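Local atomic coordinates of protein F2 like fibronectin-binding protein (Streptococcus pneumoniae, PDB entry 5A0N), a protein that belongs to the Gram-positive surface adhesins and probably attaches covalently to host targets through the internal thioester of its N-terminal thioester domain. Residues 18-23 against 72-77; 49-54 against 211-216; 27-32 against 66-71. All blocks are in the same frame, centred on the assembly; numbering follows the deposited sequence. Where two conformers were deposited one is given.

Contact 1 (18-23 against 72-77); sequences KYYSLG and KGIYTL
Tyr-19 and Tyr-75 face each other as an antiparallel hydrogen-bonded pair. Tyr-19 N reaches Tyr-75 O at 2.8 Å, and Tyr-75 N reaches Tyr-19 O at 2.9 Å with an N-H...O angle of 154°. The Tyr-19 side chain can be followed outward from this bridge. Its CB stays near the Tyr-75 carbonyl oxygen. CG is anti to the carbonyl carbon (chi1 -61°), and the ring that it carries presents CD1 to the same oxygen, which lies in the ring plane at the edge, 3.6 Å from CD1. Farther along, CE1 meets Leu-77 CB at 3.8 Å, the two side chains crossing obliquely. At the tip, OH comes within 4.0 Å of Leu-77 CD2 and accepts from the backbone N of Ser-14, while Tyr-198 makes an edge-to-face pair with the ring.

Strand 19-21 is an outer strand of the sheet it forms with 41-43 and 49-51, and 75-78 is an outer strand of the four-stranded sheet containing 193-200 and 211-216. The contact therefore joins an outer strand of one antiparallel sheet to an outer strand of another. With the short strands at 117°, well away from the 180° of an antiparallel pair, the pairing is limited to one bridge.

Beside it, Lys-18 and Thr-76 run alongside each other, with Lys-18 CD 3.7 Å from Thr-76 CG2; Lys-18 NZ goes on to a salt bridge with Asp-201. Tyr-20 and Ile-74 also lie side by side and point the same way, Tyr-20 CE1 3.9 Å from Ile-74 CG1. Beyond the bridge a water accepts from Ser-21 N at 2.8 Å and probably donates to Gly-73 O. Ser-21 OG closes an ST turn by accepting from Gly-23 N, and also hydrogen-bonds to Thr-40 O.

Contact 2 (49-54 against 211-216); sequences NSDNFA and LATVRW
Asp-51 OD1 takes a salt-bridging hydrogen bond from Arg-215 NH2 at 2.9 Å and a second hydrogen bond from Asn-8 ND2. The other carboxylate oxygen, OD2, is held by Arg-196 NH1 and Tyr-198 OH, so both ends of this buried acid have several partners; two arginines nearby would be expected to favour its charged form. The acid sits in a classic beta bulge, Ser-50 and Asp-51 both facing Val-41, where the chain turns a corner. The segment thereby leaves the sheet of strands 19-21, 41-43 and 49-51 and continues alongside strand 211-216 into strand 55-56, which pairs with 211-216 in the four-stranded sheet.

The salt bridge is not a coplanar fork. The carboxylate and guanidinium planes are 70° apart, and Arg-215 NH2 meets Asp-51 OD1 from above the carboxylate plane, 58° out of it. Ser-50 O also lies close to Arg-215 NH2, at 2.8 Å near the guanidinium edge, but its angle is too poor for a hydrogen bond. NH1 of the same group donates to Ala-10 O, which helps to fix how the guanidinium is turned.

Thr-213 uses both branches. Its OG1 is anti to the backbone N (chi1 -167°) and donates to Phe-53 O at 2.7 Å, coming from above the carbonyl plane. Its CG2 presses on Asp-51 CG at 3.5 Å, so the methyl covers one face of the carboxylate, and Arg-215 NH2 comes from the opposite face. Farther along, Ala-54 CB meets Leu-211 CB at 4.1 Å, and Ala-54 CA approaches Thr-213 CB at 3.8 Å. The Phe-53 ring reaches past the hydroxyl toward the next residue of the strand, with CE1 3.3 Å from Thr-213 OG1 and CZ 3.7 Å from Val-214 O.

Contact 3 (27-32 against 66-71); sequences KLYSNQ and FTDEKP
Leu-28 and Thr-67 bring their CA atoms to 4.5 Å, and Tyr-29 and Asp-68 follow at 4.7 Å, yet neither segment is a regular helix or strand. Residues 27-32 end in a type I beta turn from Tyr-29 to Gln-32. In 66-71, Asp-68 and Glu-69 both have positive phi (56° and 57°), giving a turn of the I'/III' class from Thr-67 to Lys-70, closed by Lys-70 N donating to Thr-67 O. The backbones are joined directly by Asp-68 N to Leu-28 O at 2.8 Å. Two waters add bridges, one from Phe-66 N to Lys-27 O and one from Phe-66 O to Leu-28 O.

Asp-68 then clasps Ser-30 with its whole carboxylate. Asp-68 OD1 accepts from Ser-30 N at 2.8 Å, while Asp-68 OD2 takes Ser-30 OG on its syn lone pair at 2.7 Å. Ser-30 OG lies between its backbone N and carbonyl carbon (chi1 57°), which puts it on the side of the acid. Thr-67 OG1 donates to Lys-27 O at 2.8 Å, and its CG2 lies 3.7 Å from Ser-30 N.

This polar clasp, at the surface, ties the loop between strands 25-26 and 35-36 to the one between strands 55-56 and 75-78. On the 66-71 side, the Phe-66 ring meets Tyr-20 of strand 19-21 and, edge-to-face, His-47.

Contact 1 touches both others: its centre is 12 Å from that of contact 2 and 14 Å from that of contact 3. Contacts 2 and 3 are 21 Å apart between centres and do not touch. Contacts 1 and 2 each reach the three-stranded and the four-stranded sheet, at different places, and meet where Tyr-75 packs on Leu-211 and Tyr-19 on Ser-50. Contact 3 adds an outer clasp of loops, touching contact 1 through Tyr-20 against Phe-66 and Pro-71. Along the chain the segments run 18-23, 27-32, 49-54, 66-71, 72-77 and 211-216. All the helices fall between the last two; after them, strands 193-200 and then 211-216 complete the four-stranded sheet.

Contact 1 (18-23 against 72-77)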
loop_
_atom_site.group_PDB
_atom_site.type_symbol
_atom_site.label_atom_id
_atom_site.label_comp_id
_atom_site.label_asym_id
_atom_site.label_seq_id
_atom_site.Cartn_x
_atom_site.Cartn_y
_atom_site.Cartn_z
ATOM N N LYS A 18 -0.708 15.879 10.721
ATOM C CA LYS A 18 -1.763 14.897 10.491
ATOM C C LYS A 18 -2.114 14.770 9.012
ATOM O O LYS A 18 -2.073 15.735 8.255
ATOM C CB LYS A 18 -3.039 15.232 11.288
ATOM C CG LYS A 18 -2.839 15.391 12.792
ATOM C CD LYS A 18 -2.242 14.130 13.427
ATOM C CE LYS A 18 -2.106 14.223 14.925
ATOM N NZ LYS A 18 -3.428 14.034 15.507
ATOM N N TYR A 19 -2.447 13.541 8.635
ATOM C CA TYR A 19 -2.685 13.152 7.253
ATOM C C TYR A 19 -3.934 12.291 7.155
ATOM O O TYR A 19 -4.268 11.561 8.108
ATOM C CB TYR A 19 -1.469 12.365 6.709
ATOM C CG TYR A 19 -0.186 13.183 6.723
ATOM C CD1 TYR A 19 0.585 13.266 7.870
ATOM C CD2 TYR A 19 0.226 13.919 5.613
ATOM C CE1 TYR A 19 1.708 14.054 7.942
ATOM C CE2 TYR A 19 1.381 14.688 5.643
ATOM C CZ TYR A 19 2.103 14.775 6.821
ATOM O OH TYR A 19 3.198 15.605 6.806
ATOM N N TYR A 20 -4.590 12.355 5.996
ATOM C CA TYR A 20 -5.765 11.563 5.671
ATOM C C TYR A 20 -5.413 10.677 4.479
ATOM O O TYR A 20 -4.420 10.919 3.791
ATOM C CB TYR A 20 -6.963 12.436 5.292
ATOM C CG TYR A 20 -7.322 13.546 6.249
ATOM C CD1 TYR A 20 -7.168 13.432 7.634
ATOM C CD2 TYR A 20 -7.853 14.717 5.766
ATOM C CE1 TYR A 20 -7.583 14.434 8.490
ATOM C CE2 TYR A 20 -8.251 15.728 6.590
ATOM C CZ TYR A 20 -8.126 15.600 7.968
ATOM O OH TYR A 20 -8.517 16.609 8.801
ATOM N N SER A 21 -6.245 9.666 4.218
ATOM C CA SER A 21 -6.086 8.877 3.004
ATOM C C SER A 21 -7.394 8.790 2.226
ATOM O O SER A 21 -8.506 8.719 2.788
ATOM C CB SER A 21 -5.589 7.477 3.311
ATOM O OG SER A 21 -5.477 6.676 2.156
ATOM N N LEU A 22 -7.254 8.759 0.903
ATOM C CA LEU A 22 -8.372 8.598 -0.006
ATOM C C LEU A 22 -8.896 7.170 -0.019
ATOM O O LEU A 22 -9.989 6.910 -0.565
ATOM C CB LEU A 22 -7.991 9.034 -1.418
ATOM C CG LEU A 22 -7.462 10.463 -1.540
ATOM C CD1 LEU A 22 -7.233 10.827 -2.993
ATOM C CD2 LEU A 22 -8.384 11.502 -0.871
ATOM N N GLY A 23 -8.164 6.227 0.572
ATOM C CA GLY A 23 -8.642 4.876 0.686
ATOM C C GLY A 23 -8.241 3.963 -0.429
ATOM O O GLY A 23 -7.554 4.370 -1.372
ATOM N N LYS A 72 -11.916 9.507 7.768
ATOM C CA LYS A 72 -11.981 8.353 8.684
ATOM C C LYS A 72 -10.588 7.775 8.612
ATOM O O LYS A 72 -10.159 7.300 7.568
ATOM C CB LYS A 72 -13.052 7.335 8.258
ATOM C CG LYS A 72 -14.498 7.841 8.461
ATOM C CD LYS A 72 -14.866 7.856 9.948
ATOM C CE LYS A 72 -16.307 8.252 10.229
ATOM N NZ LYS A 72 -16.484 8.596 11.681
ATOM N N GLY A 73 -9.887 7.815 9.742
ATOM C CA GLY A 73 -8.488 7.378 9.808
ATOM C C GLY A 73 -7.562 8.532 9.610
ATOM O O GLY A 73 -7.417 9.032 8.490
ATOM N N ILE A 74 -6.912 8.939 10.696
ATOM C CA ILE A 74 -6.040 10.090 10.694
ATOM C C ILE A 74 -4.672 9.600 11.147
ATOM O O ILE A 74 -4.571 8.801 12.087
ATOM C CB ILE A 74 -6.599 11.191 11.619
ATOM C CG1 ILE A 74 -8.004 11.610 11.157
ATOM C CG2 ILE A 74 -5.664 12.394 11.623
ATOM C CD1 ILE A 74 -8.685 12.609 12.054
ATOM N N TYR A 75 -3.642 10.055 10.447
ATOM C CA TYR A 75 -2.294 9.505 10.564
ATOM C C TYR A 75 -1.253 10.548 10.871
ATOM O O TYR A 75 -1.379 11.707 10.507
ATOM C CB TYR A 75 -1.909 8.807 9.249
ATOM C CG TYR A 75 -2.748 7.626 8.905
ATOM C CD1 TYR A 75 -3.954 7.756 8.240
ATOM C CD2 TYR A 75 -2.379 6.350 9.287
ATOM C CE1 TYR A 75 -4.744 6.655 7.984
ATOM C CE2 TYR A 75 -3.153 5.243 9.009
ATOM C CZ TYR A 75 -4.365 5.406 8.368
ATOM O OH TYR A 75 -5.172 4.348 8.084
ATOM N N THR A 76 -0.178 10.100 11.534
ATOM C CA THR A 76 1.077 10.830 11.607
ATOM C C THR A 76 2.122 10.115 10.755
ATOM O O THR A 76 1.972 8.952 10.412
ATOM C CB THR A 76 1.590 11.018 13.053
ATOM O OG1 THR A 76 1.710 9.742 13.662
ATOM C CG2 THR A 76 0.647 11.869 13.877
ATOM N N LEU A 77 3.159 10.848 10.400
ATOM C CA LEU A 77 4.188 10.384 9.471
ATOM C C LEU A 77 5.515 10.119 10.163
ATOM O O LEU A 77 6.008 10.968 10.902
ATOM C CB LEU A 77 4.387 11.448 8.376
ATOM C CG LEU A 77 5.550 11.274 7.409
ATOM C CD1 LEU A 77 5.447 10.018 6.582
ATOM C CD2 LEU A 77 5.638 12.466 6.494
HETATM O O HOH W 1 -8.429 9.447 6.019
#

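Contact 2 (49-54 against 211-216)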
loop_
_atom_site.group_PDB
_atom_site.type_symbol
_atom_site.label_atom_id
_atom_site.label_comp_id
_atom_site.label_asym_id
_atom_site.label_seq_id
_atom_site.Cartn_x
_atom_site.Cartn_y
_atom_site.Cartn_z
ATOM N N ASN A 49 -1.455 16.054 -1.850
ATOM C CA ASN A 49 -0.858 14.745 -1.643
ATOM C C ASN A 49 0.473 14.890 -0.952
ATOM O O ASN A 49 1.310 15.708 -1.325
ATOM C CB ASN A 49 -0.552 14.021 -2.922
ATOM C CG ASN A 49 -1.758 13.549 -3.640
ATOM O OD1 ASN A 49 -2.914 13.782 -3.236
ATOM N ND2 ASN A 49 -1.495 12.850 -4.743
ATOM N N SER A 50 0.663 14.018 0.021
ATOM C CA SER A 50 1.952 13.815 0.708
ATOM C C SER A 50 2.663 12.598 0.131
ATOM O O SER A 50 3.880 12.570 0.077
ATOM C CB SER A 50 1.754 13.680 2.201
ATOM O OG SER A 50 0.917 12.585 2.531
ATOM N N ASP A 51 1.902 11.599 -0.308
ATOM C CA ASP A 51 2.440 10.397 -0.974
ATOM C C ASP A 51 1.380 9.941 -1.969
ATOM O O ASP A 51 0.196 9.863 -1.644
ATOM C CB ASP A 51 2.814 9.297 0.028
ATOM C CG ASP A 51 4.146 9.569 0.683
ATOM O OD1 ASP A 51 5.157 9.459 -0.056
ATOM O OD2 ASP A 51 4.181 9.895 1.895
ATOM N N ASN A 52 1.808 9.748 -3.211
ATOM C CA ASN A 52 0.839 9.468 -4.275
ATOM C C ASN A 52 0.122 8.153 -4.091
ATOM O O ASN A 52 -0.975 7.985 -4.633
ATOM C CB ASN A 52 1.510 9.408 -5.644
ATOM C CG ASN A 52 1.956 10.756 -6.174
ATOM O OD1 ASN A 52 1.577 11.814 -5.681
ATOM N ND2 ASN A 52 2.734 10.701 -7.245
ATOM N N PHE A 53 0.730 7.215 -3.390
ATOM C CA PHE A 53 0.122 5.930 -3.098
ATOM C C PHE A 53 0.653 5.477 -1.755
ATOM O O PHE A 53 1.686 5.977 -1.283
ATOM C CB PHE A 53 0.491 4.883 -4.177
ATOM C CG PHE A 53 1.982 4.645 -4.342
ATOM C CD1 PHE A 53 2.649 3.761 -3.518
ATOM C CD2 PHE A 53 2.687 5.323 -5.339
ATOM C CE1 PHE A 53 4.008 3.601 -3.647
ATOM C CE2 PHE A 53 4.037 5.112 -5.492
ATOM C CZ PHE A 53 4.689 4.246 -4.646
ATOM N N ALA A 54 0.003 4.476 -1.190
ATOM C CA ALA A 54 0.488 3.818 0.016
ATOM C C ALA A 54 -0.113 2.418 0.043
ATOM O O ALA A 54 -0.975 2.095 -0.787
ATOM C CB ALA A 54 0.122 4.608 1.268
ATOM N N LEU A 211 -0.348 2.437 7.402
ATOM C CA LEU A 211 0.026 2.490 5.989
ATOM C C LEU A 211 1.543 2.608 5.903
ATOM O O LEU A 211 2.176 3.186 6.788
ATOM C CB LEU A 211 -0.566 3.695 5.247
ATOM C CG LEU A 211 -2.032 3.972 5.462
ATOM C CD1 LEU A 211 -2.445 5.294 4.831
ATOM C CD2 LEU A 211 -2.897 2.831 5.011
ATOM N N ALA A 212 2.117 2.160 4.782
ATOM C CA ALA A 212 3.507 2.495 4.508
ATOM C C ALA A 212 3.685 2.643 3.013
ATOM O O ALA A 212 2.868 2.178 2.203
ATOM C CB ALA A 212 4.499 1.471 5.099
ATOM N N THR A 213 4.737 3.344 2.628
ATOM C CA THR A 213 4.981 3.669 1.236
ATOM C C THR A 213 6.466 3.921 0.999
ATOM O O THR A 213 7.266 3.765 1.917
ATOM C CB THR A 213 4.066 4.821 0.800
ATOM O OG1 THR A 213 4.122 4.892 -0.622
ATOM C CG2 THR A 213 4.435 6.153 1.430
ATOM N N VAL A 214 6.801 4.334 -0.231
ATOM C CA VAL A 214 8.180 4.527 -0.643
ATOM C C VAL A 214 8.250 5.582 -1.715
ATOM O O VAL A 214 7.277 5.800 -2.466
ATOM C CB VAL A 214 8.787 3.181 -1.135
ATOM C CG1 VAL A 214 8.035 2.649 -2.372
ATOM C CG2 VAL A 214 10.287 3.270 -1.365
ATOM N N ARG A 215 9.383 6.248 -1.778
ATOM C CA ARG A 215 9.678 7.212 -2.819
ATOM C C ARG A 215 11.172 7.184 -3.068
ATOM O O ARG A 215 11.949 6.740 -2.218
ATOM C CB ARG A 215 9.239 8.625 -2.415
ATOM C CG ARG A 215 9.876 9.075 -1.117
ATOM C CD ARG A 215 9.706 10.510 -0.734
ATOM N NE ARG A 215 8.327 10.802 -0.567
ATOM C CZ ARG A 215 7.705 11.826 -1.138
ATOM N NH1 ARG A 215 8.306 12.705 -1.959
ATOM N NH2 ARG A 215 6.472 11.942 -0.867
ATOM N N TRP A 216 11.590 7.715 -4.213
ATOM C CA TRP A 216 12.998 8.003 -4.400
ATOM C C TRP A 216 13.454 9.167 -3.542
ATOM O O TRP A 216 12.726 10.155 -3.404
ATOM C CB TRP A 216 13.273 8.325 -5.863
ATOM C CG TRP A 216 13.042 7.191 -6.728
ATOM C CD1 TRP A 216 11.997 7.008 -7.564
ATOM C CD2 TRP A 216 13.889 6.026 -6.888
ATOM N NE1 TRP A 216 12.121 5.812 -8.231
ATOM C CE2 TRP A 216 13.272 5.186 -7.834
ATOM C CE3 TRP A 216 15.097 5.624 -6.336
ATOM C CZ2 TRP A 216 13.827 3.977 -8.233
ATOM C CZ3 TRP A 216 15.654 4.422 -6.746
ATOM C CH2 TRP A 216 15.016 3.610 -7.657
#

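Contact 3 (27-32 against 66-71)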
loop_
_atom_site.group_PDB
_atom_site.type_symbol
_atom_site.label_atom_id
_atom_site.label_comp_id
_atom_site.label_asym_id
_atom_site.label_seq_id
_atom_site.Cartn_x
_atom_site.Cartn_y
_atom_site.Cartn_z
ATOM N N LYS A 27 -15.509 5.882 -2.301
ATOM C CA LYS A 27 -16.046 7.095 -2.906
ATOM C C LYS A 27 -15.280 8.309 -2.414
ATOM O O LYS A 27 -14.987 8.425 -1.214
ATOM C CB LYS A 27 -17.506 7.239 -2.518
ATOM C CG LYS A 27 -18.418 6.132 -2.976
ATOM C CD LYS A 27 -19.845 6.370 -2.525
ATOM C CE LYS A 27 -20.800 5.288 -2.949
ATOM N NZ LYS A 27 -22.177 5.608 -2.463
ATOM N N LEU A 28 -14.957 9.224 -3.323
ATOM C CA LEU A 28 -14.553 10.570 -2.910
ATOM C C LEU A 28 -15.768 11.406 -2.536
ATOM O O LEU A 28 -15.679 12.251 -1.650
ATOM C CB LEU A 28 -13.696 11.294 -3.945
ATOM C CG LEU A 28 -12.188 11.055 -3.814
ATOM C CD1 LEU A 28 -11.858 9.584 -4.016
ATOM C CD2 LEU A 28 -11.422 11.937 -4.801
ATOM N N TYR A 29 -16.898 11.152 -3.208
ATOM C CA TYR A 29 -18.157 11.864 -2.929
ATOM C C TYR A 29 -19.248 10.809 -2.896
ATOM O O TYR A 29 -19.301 9.909 -3.755
ATOM C CB TYR A 29 -18.408 12.966 -3.989
ATOM C CG TYR A 29 -17.311 13.969 -3.972
ATOM C CD1 TYR A 29 -17.243 14.950 -3.005
ATOM C CD2 TYR A 29 -16.238 13.844 -4.854
ATOM C CE1 TYR A 29 -16.168 15.810 -2.938
ATOM C CE2 TYR A 29 -15.163 14.701 -4.787
ATOM C CZ TYR A 29 -15.134 15.698 -3.838
ATOM O OH TYR A 29 -14.062 16.557 -3.789
ATOM N N SER A 30 -20.112 10.910 -1.891
ATOM C CA SER A 30 -21.029 9.832 -1.549
ATOM C C SER A 30 -22.098 9.519 -2.595
ATOM O O SER A 30 -22.642 8.417 -2.578
ATOM C CB SER A 30 -21.695 10.076 -0.210
ATOM O OG SER A 30 -22.378 11.326 -0.187
ATOM N N ASN A 31 -22.382 10.455 -3.499
ATOM C CA ASN A 31 -23.331 10.176 -4.556
ATOM C C ASN A 31 -22.732 9.568 -5.813
ATOM O O ASN A 31 -23.482 9.292 -6.761
ATOM C CB ASN A 31 -24.189 11.398 -4.917
ATOM C CG ASN A 31 -23.407 12.519 -5.535
ATOM O OD1 ASN A 31 -22.202 12.616 -5.412
ATOM N ND2 ASN A 31 -24.125 13.376 -6.237
ATOM N N GLN A 32 -21.414 9.362 -5.831
ATOM C CA GLN A 32 -20.705 8.822 -6.984
ATOM C C GLN A 32 -20.369 7.357 -6.797
ATOM O O GLN A 32 -20.326 6.850 -5.676
ATOM C CB GLN A 32 -19.406 9.587 -7.248
ATOM C CG GLN A 32 -19.641 10.997 -7.749
ATOM C CD GLN A 32 -18.394 11.602 -8.331
ATOM O OE1 GLN A 32 -17.618 10.931 -9.035
ATOM N NE2 GLN A 32 -18.168 12.864 -8.012
ATOM N N PHE A 66 -12.015 9.193 2.860
ATOM C CA PHE A 66 -12.168 10.652 2.836
ATOM C C PHE A 66 -13.420 11.018 2.046
ATOM O O PHE A 66 -13.440 12.016 1.308
ATOM C CB PHE A 66 -10.912 11.299 2.258
ATOM C CG PHE A 66 -10.802 12.796 2.481
ATOM C CD1 PHE A 66 -10.863 13.332 3.755
ATOM C CD2 PHE A 66 -10.605 13.657 1.423
ATOM C CE1 PHE A 66 -10.740 14.695 3.975
ATOM C CE2 PHE A 66 -10.467 15.036 1.630
ATOM C CZ PHE A 66 -10.544 15.541 2.915
ATOM N N THR A 67 -14.479 10.250 2.209
ATOM C CA THR A 67 -15.696 10.515 1.462
ATOM C C THR A 67 -16.339 11.845 1.898
ATOM O O THR A 67 -16.449 12.105 3.088
ATOM C CB THR A 67 -16.676 9.350 1.658
ATOM O OG1 THR A 67 -16.023 8.110 1.319
ATOM C CG2 THR A 67 -17.921 9.539 0.818
ATOM N N ASP A 68 -16.738 12.661 0.919
ATOM C CA ASP A 68 -17.338 13.957 1.203
ATOM C C ASP A 68 -16.410 14.810 2.061
ATOM O O ASP A 68 -16.854 15.680 2.821
ATOM C CB ASP A 68 -18.732 13.835 1.853
ATOM C CG ASP A 68 -19.744 13.165 0.959
ATOM O OD1 ASP A 68 -19.540 13.155 -0.283
ATOM O OD2 ASP A 68 -20.783 12.671 1.495
ATOM N N GLU A 69 -15.107 14.611 1.893
ATOM C CA GLU A 69 -14.094 15.345 2.670
ATOM C C GLU A 69 -14.234 15.183 4.171
ATOM O O GLU A 69 -13.798 16.039 4.946
ATOM C CB GLU A 69 -14.019 16.808 2.230
ATOM C CG GLU A 69 -13.794 16.937 0.736
ATOM C CD GLU A 69 -13.000 18.137 0.315
ATOM O OE1 GLU A 69 -11.740 18.093 0.336
ATOM O OE2 GLU A 69 -13.658 19.108 -0.031
ATOM N N LYS A 70 -14.739 14.036 4.599
ATOM C CA LYS A 70 -14.845 13.718 6.033
ATOM C C LYS A 70 -13.825 12.603 6.280
ATOM O O LYS A 70 -13.973 11.487 5.803
ATOM C CB LYS A 70 -16.258 13.231 6.398
ATOM C CG LYS A 70 -17.416 14.148 6.033
ATOM C CD LYS A 70 -17.328 15.512 6.677
ATOM C CE LYS A 70 -18.420 16.505 6.199
ATOM N NZ LYS A 70 -18.016 17.226 4.917
ATOM N N PRO A 71 -12.772 12.889 7.038
ATOM C CA PRO A 71 -11.752 11.842 7.214
ATOM C C PRO A 71 -12.241 10.741 8.141
ATOM O O PRO A 71 -12.855 10.996 9.156
ATOM C CB PRO A 71 -10.586 12.597 7.857
ATOM C CG PRO A 71 -11.237 13.749 8.576
ATOM C CD PRO A 71 -12.413 14.139 7.720
HETATM O O HOH W 2 -12.301 8.410 0.138
HETATM O O HOH W 3 -13.310 13.567 -0.876
HETATM O O HOH W 4 -14.387 18.792 -2.593
#